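Local coordinates for protein accelerated cell death 11 (Arabidopsis thaliana, PDB 4NTO) that transfers ceramide-1-phosphate and phytoceramide-1-phosphate selectively between membranes, using an all-helical GLTP fold that recognises the phosphate headgroup, at residues I23-P28 with A188-Y193; V81-D86 with S97-L102. The protein carries 1 engineered substitution. All coordinates share one frame; numbering follows the deposited sequence.

Interaction 1. Residues I23-P28 with A188-Y193; sequences IIVNSP and APLITY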
loop_
_atom_site.group_PDB
_atom_site.type_symbol
_atom_site.label_atom_id
_atom_site.label_comp_id
_atom_site.label_asym_id
_atom_site.label_seq_id
_atom_site.Cartn_x
_atom_site.Cartn_y
_atom_site.Cartn_z
ATOM N N ILE A 23 -9.541 -1.747 13.344
ATOM C CA ILE A 23 -10.363 -1.463 14.525
ATOM C C ILE A 23 -10.683 0.038 14.637
ATOM O O ILE A 23 -11.843 0.421 14.839
ATOM C CB ILE A 23 -9.712 -1.970 15.824
ATOM C CG1 ILE A 23 -9.774 -3.496 15.887
ATOM C CG2 ILE A 23 -10.375 -1.335 17.075
ATOM C CD1 ILE A 23 -11.190 -4.064 15.719
ATOM N N ILE A 24 -9.660 0.876 14.485
ATOM C CA ILE A 24 -9.841 2.326 14.558
ATOM C C ILE A 24 -10.821 2.841 13.515
ATOM O O ILE A 24 -11.716 3.629 13.837
ATOM C CB ILE A 24 -8.513 3.061 14.391
ATOM C CG1 ILE A 24 -7.545 2.661 15.497
ATOM C CG2 ILE A 24 -8.723 4.576 14.382
ATOM C CD1 ILE A 24 -6.177 3.178 15.268
ATOM N N VAL A 25 -10.682 2.379 12.272
ATOM C CA VAL A 25 -11.529 2.888 11.198
ATOM C C VAL A 25 -12.949 2.317 11.223
ATOM O O VAL A 25 -13.870 2.897 10.651
ATOM C CB VAL A 25 -10.872 2.755 9.787
ATOM C CG1 VAL A 25 -9.523 3.498 9.752
ATOM C CG2 VAL A 25 -10.679 1.308 9.387
ATOM N N ASN A 26 -13.134 1.192 11.899
ATOM C CA ASN A 26 -14.456 0.591 11.967
ATOM C C ASN A 26 -15.195 1.026 13.226
ATOM O O ASN A 26 -16.253 0.496 13.546
ATOM C CB ASN A 26 -14.361 -0.931 11.888
ATOM C CG ASN A 26 -13.911 -1.415 10.516
ATOM O OD1 ASN A 26 -14.489 -1.039 9.495
ATOM N ND2 ASN A 26 -12.866 -2.234 10.485
ATOM N N SER A 27 -14.629 1.994 13.933
ATOM C CA SER A 27 -15.249 2.533 15.126
ATOM C C SER A 27 -15.848 3.905 14.848
ATOM O O SER A 27 -15.472 4.567 13.891
ATOM C CB SER A 27 -14.200 2.655 16.226
ATOM O OG SER A 27 -13.674 1.381 16.564
ATOM N N PRO A 28 -16.817 4.321 15.677
ATOM C CA PRO A 28 -17.332 5.688 15.597
ATOM C C PRO A 28 -16.199 6.683 15.780
ATOM O O PRO A 28 -15.270 6.386 16.523
ATOM C CB PRO A 28 -18.281 5.751 16.792
ATOM C CG PRO A 28 -18.757 4.353 16.940
ATOM C CD PRO A 28 -17.599 3.495 16.616
ATOM N N ALA A 188 -8.952 -3.280 3.542
ATOM C CA ALA A 188 -10.121 -2.835 2.785
ATOM C C ALA A 188 -10.887 -1.644 3.427
ATOM O O ALA A 188 -11.211 -0.677 2.732
ATOM C CB ALA A 188 -11.076 -4.023 2.467
ATOM N N PRO A 189 -11.202 -1.718 4.739
ATOM C CA PRO A 189 -11.928 -0.563 5.285
ATOM C C PRO A 189 -11.008 0.635 5.459
ATOM O O PRO A 189 -11.492 1.765 5.480
ATOM C CB PRO A 189 -12.431 -1.067 6.655
ATOM C CG PRO A 189 -11.472 -2.210 7.013
ATOM C CD PRO A 189 -11.156 -2.847 5.694
ATOM N N LEU A 190 -9.707 0.390 5.585
ATOM C CA LEU A 190 -8.737 1.477 5.718
ATOM C C LEU A 190 -8.621 2.272 4.415
ATOM O O LEU A 190 -8.647 3.509 4.408
ATOM C CB LEU A 190 -7.374 0.920 6.130
ATOM C CG LEU A 190 -6.219 1.905 6.251
ATOM C CD1 LEU A 190 -6.517 2.987 7.300
ATOM C CD2 LEU A 190 -4.965 1.148 6.605
ATOM N N ILE A 191 -8.512 1.543 3.311
ATOM C CA ILE A 191 -8.474 2.150 1.986
ATOM C C ILE A 191 -9.765 2.951 1.716
ATOM O O ILE A 191 -9.719 4.060 1.203
ATOM C CB ILE A 191 -8.234 1.058 0.895
ATOM C CG1 ILE A 191 -6.795 0.545 0.986
ATOM C CG2 ILE A 191 -8.514 1.593 -0.493
ATOM C CD1 ILE A 191 -6.561 -0.852 0.403
ATOM N N THR A 192 -10.905 2.370 2.079
ATOM C CA THR A 192 -12.188 3.041 1.990
ATOM C C THR A 192 -12.228 4.307 2.855
ATOM O O THR A 192 -12.699 5.348 2.425
ATOM C CB THR A 192 -13.326 2.099 2.444
ATOM O OG1 THR A 192 -13.345 0.934 1.608
ATOM C CG2 THR A 192 -14.682 2.810 2.361
ATOM N N TYR A 193 -11.753 4.197 4.084
ATOM C CA TYR A 193 -11.675 5.343 4.971
ATOM C C TYR A 193 -10.863 6.471 4.315
ATOM O O TYR A 193 -11.257 7.632 4.345
ATOM C CB TYR A 193 -11.033 4.936 6.292
ATOM C CG TYR A 193 -10.765 6.106 7.223
ATOM C CD1 TYR A 193 -11.813 6.744 7.883
ATOM C CD2 TYR A 193 -9.470 6.581 7.432
ATOM C CE1 TYR A 193 -11.587 7.805 8.736
ATOM C CE2 TYR A 193 -9.231 7.665 8.283
ATOM C CZ TYR A 193 -10.305 8.267 8.933
ATOM O OH TYR A 193 -10.108 9.328 9.787
#
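V25 sits over the ring of Y193 where two helices of the all-helical GLTP fold meet, the last turn of helix 10-25 and the middle of the long helix 173-200. The two side chains cross at a slant, and CG1 of V25 lies 4.2 Å from the centroid of the Y193 ring, 27° off its normal, a CH-pi contact made over one face. The methyl is displaced toward the root of the ring, since its nearest ring atom is CG of Y193 at 3.8 Å. The same CG1 also meets CD1 of L190 at 3.9 Å, so one methyl is shared by an aromatic and an aliphatic partner.

The other branch, CG2 of V25, turns to P189 and lies 4.0 Å from its CB. N26, the first residue to leave the helical path, sets its amide alongside the CB-CG edge of the proline ring; CG of N26, anti to its carbonyl carbon (chi1 -69°), carries the amide there. V32 touches both V25 and Y193, while F18 and L21 of helix 10-25 pack on L190. No hydrogen bond joins the two segments. At the exposed margin, OD1 of N26 approaches CB of P189 to 3.5 Å, and ND2 of N26 lies 3.7 Å from CG of P189.

Interaction 2. Residues V81-D86 with S97-L102; sequences VMMDKD and SHTRNL. With 1PW ((2S,3R,4E)-2-(acetylamino)-3-hydroxyoctadec-4-en-1-yl dihydrogen phosphate), chain D.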
loop_
_atom_site.group_PDB
_atom_site.type_symbol
_atom_site.label_atom_id
_atom_site.label_comp_id
_atom_site.label_asym_id
_atom_site.label_seq_id
_atom_site.Cartn_x
_atom_site.Cartn_y
_atom_site.Cartn_z
ATOM N N VAL A 81 -6.128 15.889 10.512
ATOM C CA VAL A 81 -5.494 17.156 10.843
ATOM C C VAL A 81 -4.434 17.461 9.803
ATOM O O VAL A 81 -4.272 18.606 9.374
ATOM C CB VAL A 81 -4.840 17.079 12.248
ATOM C CG1 VAL A 81 -3.850 18.205 12.446
ATOM C CG2 VAL A 81 -5.902 17.068 13.341
ATOM N N MET A 82 -3.717 16.420 9.391
ATOM C CA MET A 82 -2.690 16.546 8.353
ATOM C C MET A 82 -3.266 17.053 7.035
ATOM O O MET A 82 -2.709 17.967 6.421
ATOM C CB MET A 82 -1.967 15.208 8.145
ATOM C CG MET A 82 -0.777 15.246 7.180
ATOM S SD MET A 82 0.048 13.647 7.018
ATOM C CE MET A 82 -0.996 12.838 5.834
ATOM N N MET A 83 -4.376 16.452 6.604
ATOM C CA MET A 83 -5.085 16.870 5.399
ATOM C C MET A 83 -5.659 18.296 5.545
ATOM O O MET A 83 -5.613 19.081 4.611
ATOM C CB MET A 83 -6.217 15.885 5.041
ATOM C CG MET A 83 -5.732 14.498 4.592
ATOM S SD MET A 83 -7.076 13.407 4.069
ATOM C CE MET A 83 -7.595 14.142 2.523
ATOM N N ASP A 84 -6.220 18.616 6.702
ATOM C CA ASP A 84 -6.840 19.932 6.900
ATOM C C ASP A 84 -5.821 21.060 6.858
ATOM O O ASP A 84 -6.141 22.163 6.401
ATOM C CB ASP A 84 -7.634 19.980 8.206
ATOM C CG ASP A 84 -8.911 19.143 8.146
ATOM O OD1 ASP A 84 -9.329 18.767 7.029
ATOM O OD2 ASP A 84 -9.500 18.862 9.211
ATOM N N LYS A 85 -4.609 20.786 7.342
ATOM C CA LYS A 85 -3.505 21.745 7.286
ATOM C C LYS A 85 -3.132 22.041 5.844
ATOM O O LYS A 85 -2.897 23.196 5.495
ATOM C CB LYS A 85 -2.265 21.230 8.021
ATOM C CG LYS A 85 -2.334 21.393 9.532
ATOM C CD LYS A 85 -1.254 20.576 10.254
ATOM C CE LYS A 85 0.158 21.083 9.976
ATOM N NZ LYS A 85 0.397 22.458 10.464
ATOM N N ASP A 86 -3.071 21.003 5.008
ATOM C CA ASP A 86 -2.708 21.192 3.596
ATOM C C ASP A 86 -3.796 21.928 2.834
ATOM O O ASP A 86 -3.509 22.669 1.900
ATOM C CB ASP A 86 -2.414 19.865 2.904
ATOM C CG ASP A 86 -1.031 19.332 3.238
ATOM O OD1 ASP A 86 -0.217 20.105 3.779
ATOM O OD2 ASP A 86 -0.750 18.147 2.954
ATOM N N SER A 97 3.606 17.465 -1.002
ATOM C CA SER A 97 2.696 17.718 0.112
ATOM C C SER A 97 2.385 16.396 0.825
ATOM O O SER A 97 2.398 15.336 0.209
ATOM C CB SER A 97 1.410 18.383 -0.363
ATOM O OG SER A 97 0.515 17.443 -0.917
ATOM N N HIS A 98 2.138 16.460 2.128
ATOM C CA HIS A 98 1.721 15.283 2.879
ATOM C C HIS A 98 0.485 14.616 2.270
ATOM O O HIS A 98 0.399 13.393 2.216
ATOM C CB HIS A 98 1.474 15.648 4.341
ATOM C CG HIS A 98 2.710 16.131 5.046
ATOM N ND1 HIS A 98 3.965 15.753 4.658
ATOM C CD2 HIS A 98 2.854 16.977 6.097
ATOM C CE1 HIS A 98 4.862 16.341 5.456
ATOM N NE2 HIS A 98 4.214 17.083 6.320
ATOM N N THR A 99 -0.446 15.425 1.776
ATOM C CA THR A 99 -1.707 14.906 1.274
ATOM C C THR A 99 -1.513 14.206 -0.070
ATOM O O THR A 99 -2.082 13.135 -0.310
ATOM C CB THR A 99 -2.767 16.016 1.202
ATOM O OG1 THR A 99 -3.026 16.478 2.527
ATOM C CG2 THR A 99 -4.075 15.519 0.601
ATOM N N ARG A 100 -0.689 14.786 -0.939
ATOM C CA ARG A 100 -0.417 14.140 -2.207
ATOM C C ARG A 100 0.248 12.804 -1.926
ATOM O O ARG A 100 -0.071 11.786 -2.555
ATOM C CB ARG A 100 0.481 15.019 -3.062
ATOM C CG ARG A 100 0.860 14.445 -4.395
ATOM C CD ARG A 100 1.576 15.523 -5.210
ATOM N NE ARG A 100 2.139 15.029 -6.468
ATOM C CZ ARG A 100 1.604 15.255 -7.662
ATOM N NH1 ARG A 100 0.484 15.963 -7.764
ATOM N NH2 ARG A 100 2.181 14.769 -8.753
ATOM N N ASN A 101 1.151 12.817 -0.947
ATOM C CA ASN A 101 1.889 11.628 -0.562
ATOM C C ASN A 101 0.986 10.537 0.021
ATOM O O ASN A 101 1.147 9.351 -0.288
ATOM C CB ASN A 101 3.045 12.000 0.381
ATOM C CG ASN A 101 4.181 12.693 -0.367
ATOM O OD1 ASN A 101 4.220 12.658 -1.592
ATOM N ND2 ASN A 101 5.096 13.320 0.361
ATOM N N LEU A 102 0.022 10.962 0.834
ATOM C CA LEU A 102 -0.963 10.069 1.421
ATOM C C LEU A 102 -1.753 9.329 0.338
ATOM O O LEU A 102 -1.997 8.117 0.438
ATOM C CB LEU A 102 -1.897 10.874 2.325
ATOM C CG LEU A 102 -2.975 10.090 3.074
ATOM C CD1 LEU A 102 -2.368 9.009 3.987
ATOM C CD2 LEU A 102 -3.884 11.027 3.853
HETATM C CAA 1PW D . 20.756 0.740 -15.074
HETATM C CAJ 1PW D . 19.223 0.854 -15.217
HETATM C CAL 1PW D . 18.472 0.932 -13.841
HETATM C CAN 1PW D . 16.938 0.646 -14.054
HETATM C CAP 1PW D . 16.045 1.784 -13.459
HETATM C CAR 1PW D . 15.335 1.297 -12.152
HETATM C CAT 1PW D . 13.828 1.523 -12.221
HETATM C CAU 1PW D . 13.529 2.990 -12.429
HETATM C CAS 1PW D . 12.070 3.276 -12.063
HETATM C CAQ 1PW D . 11.955 4.693 -11.467
HETATM C CAO 1PW D . 10.456 5.080 -11.240
HETATM C CAM 1PW D . 10.402 6.567 -10.893
HETATM C CAK 1PW D . 8.977 6.994 -10.426
HETATM C CAH 1PW D . 9.045 8.402 -9.812
HETATM C CAI 1PW D . 8.429 8.712 -8.618
HETATM C CAZ 1PW D . 7.871 10.114 -8.364
HETATM O OAE 1PW D . 8.910 11.018 -8.054
HETATM C CBA 1PW D . 7.098 10.557 -9.573
HETATM N NAW 1PW D . 6.164 9.536 -9.902
HETATM C CAY 1PW D . 5.715 9.349 -11.175
HETATM C CAB 1PW D . 5.109 7.957 -11.413
HETATM O OAC 1PW D . 5.779 10.260 -12.164
HETATM C CAV 1PW D . 6.312 11.815 -9.229
HETATM O OAX 1PW D . 5.765 11.609 -7.917
HETATM P PBB 1PW D . 4.181 11.843 -7.702
HETATM O OAF 1PW D . 4.067 12.223 -6.270
HETATM O OAG 1PW D . 3.830 13.162 -8.498
HETATM O OAD 1PW D . 3.330 10.677 -8.101
HETATM O O HOH W 1 2.313 19.213 2.993
#
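D86 reaches across to the first turn of helix 98-121 and illustrates how a carboxylate can hold a helix N-terminus. Its CB lies 3.5 Å from OG1 of T99. Beyond it CG, anti to the carbonyl carbon of D86, carries the carboxylate to the helix start. OD2 takes two bonds from one residue: the backbone N of T99 meets it at 3.0 Å, nearly in line with the C-O bond but with a bent N-H (137°), and OG1 of T99 donates at 2.9 Å from the anti side, 17° out of the carboxylate plane. OD1 receives a hydrogen bond from a water, which in turn accepts from N of H98. Partial positive charge at the helix start would probably favour the ionised carboxylate. S97 supplies the N-cap, its OG accepting from N of R100 at 2.9 Å and itself bonded to V92 O.

Away from the carboxylate, sulfur and methyl groups do the packing. SD of M82 lies 3.6 Å from CB of H98 in an oblique sulfur-aromatic contact with its ring, whose ND1 bonds D68; CE of M82 meets CD2 of L102 at 3.9 Å. The extended chain of R100 takes its guanidinium to the lipid phosphate, where NE makes weak hydrogen bonds to OAG and OAF. The segment axes stand 128° apart, and the buried junction packs against both helix 58-72, through L69, and helix 173-200, through F198.

Interaction 2 is nested along the chain inside the long loop closed by interaction 1. Their centres are 18 Å apart and their nearest atoms about 7 Å, so the two do not touch. Helix 173-200 relates them: its residues 188-193 form half of interaction 1, and further along L197 and F198 pack against interaction 2. Helix 98-121 likewise runs from the capped end at 97-102 to K106, D110 and K113, which touch I191. Interaction 1 lies away from the lipid, whereas interaction 2 carries R100, a phosphate-binding residue, with R104 one turn on and about 7 Å from L102 between side chains; the side chain of K65 is about 8 Å from that of L102.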